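Local coordinates for 5'-AMP-activated protein kinase subunit beta (Schizosaccharomyces pombe, PDB 2QRD) that probably serves as the scaffolding and regulatory beta subunit of AMP-activated protein kinase, assembling the heterotrimer and helping to set its location and substrate specificity, at residues B[29-33]-B[34-38]. Residues are numbered along the deposited sequence; the frame is centred on the assembly and turned at random.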
ATOM      1  N   PRO B  29      31.399 -10.768 -14.391  1.00 47.69           N
ATOM      2  CA  PRO B  29      31.905 -10.731 -13.015  1.00 47.54           C
ATOM      3  C   PRO B  29      31.055 -11.609 -12.061  1.00 47.00           C
ATOM      4  O   PRO B  29      29.847 -11.748 -12.248  1.00 46.03           O
ATOM      5  CB  PRO B  29      31.790  -9.240 -12.643  1.00 47.88           C
ATOM      6  CG  PRO B  29      30.707  -8.706 -13.551  1.00 47.48           C
ATOM      7  CD  PRO B  29      30.935  -9.439 -14.841  1.00 47.66           C
ATOM      8  N   SER B  30      31.688 -12.198 -11.057  1.00 46.60           N
ATOM      9  CA  SER B  30      30.948 -12.955 -10.057  1.00 47.18           C
ATOM     10  C   SER B  30      30.092 -12.034  -9.175  1.00 47.05           C
ATOM     11  O   SER B  30      30.392 -10.852  -9.033  1.00 47.49           O
ATOM     12  CB  SER B  30      31.897 -13.803  -9.218  1.00 46.92           C
ATOM     13  OG  SER B  30      32.995 -13.032  -8.801  1.00 48.40           O
ATOM     14  N   LEU B  31      29.024 -12.585  -8.607  1.00 46.89           N
ATOM     15  CA  LEU B  31      28.065 -11.842  -7.782  1.00 46.54           C
ATOM     16  C   LEU B  31      28.730 -11.286  -6.510  1.00 46.82           C
ATOM     17  O   LEU B  31      29.266 -12.068  -5.712  1.00 46.85           O
ATOM     18  CB  LEU B  31      26.915 -12.793  -7.411  1.00 46.42           C
ATOM     19  CG  LEU B  31      25.470 -12.403  -7.059  1.00 45.63           C
ATOM     20  CD1 LEU B  31      25.225 -12.362  -5.572  1.00 43.01           C
ATOM     21  CD2 LEU B  31      25.010 -11.115  -7.735  1.00 44.03           C
ATOM     22  N   PRO B  32      28.726  -9.940  -6.323  1.00 46.99           N
ATOM     23  CA  PRO B  32      29.239  -9.359  -5.075  1.00 47.21           C
ATOM     24  C   PRO B  32      28.369  -9.700  -3.861  1.00 47.44           C
ATOM     25  O   PRO B  32      27.165  -9.822  -4.004  1.00 46.97           O
ATOM     26  CB  PRO B  32      29.236  -7.855  -5.349  1.00 46.86           C
ATOM     27  CG  PRO B  32      28.277  -7.655  -6.433  1.00 47.34           C
ATOM     28  CD  PRO B  32      28.267  -8.899  -7.260  1.00 46.95           C
ATOM     29  N   PRO B  33      28.987  -9.862  -2.671  1.00 48.47           N
ATOM     30  CA  PRO B  33      28.286 -10.256  -1.440  1.00 49.09           C
ATOM     31  C   PRO B  33      27.083  -9.391  -1.098  1.00 50.00           C
ATOM     32  O   PRO B  33      26.133  -9.898  -0.492  1.00 50.43           O
ATOM     33  CB  PRO B  33      29.350 -10.092  -0.363  1.00 48.57           C
ATOM     34  CG  PRO B  33      30.611 -10.283  -1.064  1.00 48.79           C
ATOM     35  CD  PRO B  33      30.431  -9.694  -2.427  1.00 48.66           C
ATOM     36  N   HIS B  34      27.122  -8.111  -1.482  1.00 50.67           N
ATOM     37  CA  HIS B  34      26.077  -7.163  -1.121  1.00 51.55           C
ATOM     38  C   HIS B  34      24.743  -7.310  -1.880  1.00 51.69           C
ATOM     39  O   HIS B  34      23.718  -6.820  -1.399  1.00 51.90           O
ATOM     40  CB  HIS B  34      26.608  -5.715  -1.089  1.00 52.30           C
ATOM     41  CG  HIS B  34      26.902  -5.130  -2.440  1.00 55.01           C
ATOM     42  ND1 HIS B  34      28.040  -5.439  -3.161  1.00 57.91           N
ATOM     43  CD2 HIS B  34      26.224  -4.224  -3.184  1.00 56.54           C
ATOM     44  CE1 HIS B  34      28.034  -4.766  -4.300  1.00 58.36           C
ATOM     45  NE2 HIS B  34      26.942  -4.025  -4.341  1.00 58.38           N
ATOM     46  N   LEU B  35      24.744  -8.026  -3.013  1.00 51.56           N
ATOM     47  CA  LEU B  35      23.502  -8.332  -3.768  1.00 51.36           C
ATOM     48  C   LEU B  35      22.863  -9.676  -3.413  1.00 51.85           C
ATOM     49  O   LEU B  35      21.999 -10.193  -4.134  1.00 51.67           O
ATOM     50  CB  LEU B  35      23.751  -8.274  -5.285  1.00 50.45           C
ATOM     51  CG  LEU B  35      23.927  -6.901  -5.950  1.00 48.75           C
ATOM     52  CD1 LEU B  35      24.721  -7.040  -7.245  1.00 42.77           C
ATOM     53  CD2 LEU B  35      22.588  -6.205  -6.186  1.00 45.43           C
ATOM     54  N   GLU B  36      23.303 -10.242  -2.305  1.00 53.01           N
ATOM     55  CA  GLU B  36      22.809 -11.525  -1.832  1.00 54.33           C
ATOM     56  C   GLU B  36      21.648 -11.386  -0.862  1.00 54.45           C
ATOM     57  O   GLU B  36      20.837 -12.299  -0.736  1.00 55.06           O
ATOM     58  CB  GLU B  36      23.947 -12.350  -1.208  1.00 54.42           C
ATOM     59  CG  GLU B  36      24.803 -13.090  -2.260  1.00 55.21           C
ATOM     60  CD  GLU B  36      26.108 -13.655  -1.711  1.00 56.01           C
ATOM     61  OE1 GLU B  36      26.179 -13.966  -0.492  1.00 57.07           O
ATOM     62  OE2 GLU B  36      27.073 -13.789  -2.510  1.00 58.94           O
ATOM     63  N   LYS B  37      21.558 -10.264  -0.164  1.00 54.71           N
ATOM     64  CA  LYS B  37      20.474 -10.109   0.794  1.00 55.92           C
ATOM     65  C   LYS B  37      19.588  -8.926   0.439  1.00 55.23           C
ATOM     66  O   LYS B  37      20.063  -7.815   0.253  1.00 55.52           O
ATOM     67  CB  LYS B  37      20.997 -10.020   2.248  1.00 55.80           C
ATOM     68  CG  LYS B  37      21.859  -8.774   2.533  1.00 57.58           C
ATOM     69  CD  LYS B  37      22.477  -8.803   3.935  1.00 57.76           C
ATOM     70  CE  LYS B  37      23.680  -7.858   4.031  1.00 59.77           C
ATOM     71  NZ  LYS B  37      24.386  -7.994   5.348  1.00 60.39           N
ATOM     72  N   CYS B  38      18.294  -9.191   0.362  1.00 55.40           N
ATOM     73  CA  CYS B  38      17.294  -8.169   0.094  1.00 54.30           C
ATOM     74  C   CYS B  38      16.556  -7.809   1.392  1.00 52.67           C
ATOM     75  O   CYS B  38      16.155  -8.706   2.133  1.00 52.44           O
ATOM     76  CB  CYS B  38      16.355  -8.653  -1.022  1.00 54.11           C
ATOM     77  SG  CYS B  38      14.905  -7.645  -1.221  1.00 58.77           S
TER
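Leu31 spreads its two methyls over the residues four and five further on: CD1 lies against Glu36 CG at 3.4 Å, while CD2 reaches Leu35 CB at 4.0 Å. Its CG is anti to the backbone N (chi1 -154°), which carries the branch forward over the turn that follows. Pro32 touches two partners of its own. Its CG meets Leu35 CD1 at 3.7 Å, the two side chains running alongside each other in the same direction, and its CB comes to 3.5 Å from His34 ND1, with CE1 of that imidazole just as near, the proline approaching the imidazole at an oblique angle. His34 reaches back this way because its CG sits between its own backbone N and carbonyl carbon (chi1 72°). Glu36 lies back along the chain, with CB 3.4 Å from Pro33 O and the extended remainder of the side chain passing Pro33 CA.

Behind these contacts is a tight turn of the backbone. Leu35 N donates to Pro32 O at 3.2 Å, a nearly straight N-H...O bond (159°) whose donor sits above the carbonyl plane. A weak bond from Glu36 N to Pro33 O, 3.4 Å, follows it, so Pro33 and His34 form a short 3-10 turn closing the proline-rich run.

Leu31 also packs on Met91 of the kinase subunit ssp2. Cutting Leu31 back to an alanine would remove both methyls and is likely to leave Leu35 CB and Glu36 CG without their apolar cover, and Met91 without its partner. Tyr83 of ssp2 likewise covers Pro32 and Leu35, consistent with the interaction domain's part in heterotrimer formation. Within the beta chain, this loop precedes helix 46-49, and His34 and Leu35 rest on Leu60, in the loop leading to strand 65-67 of the antiparallel sheet.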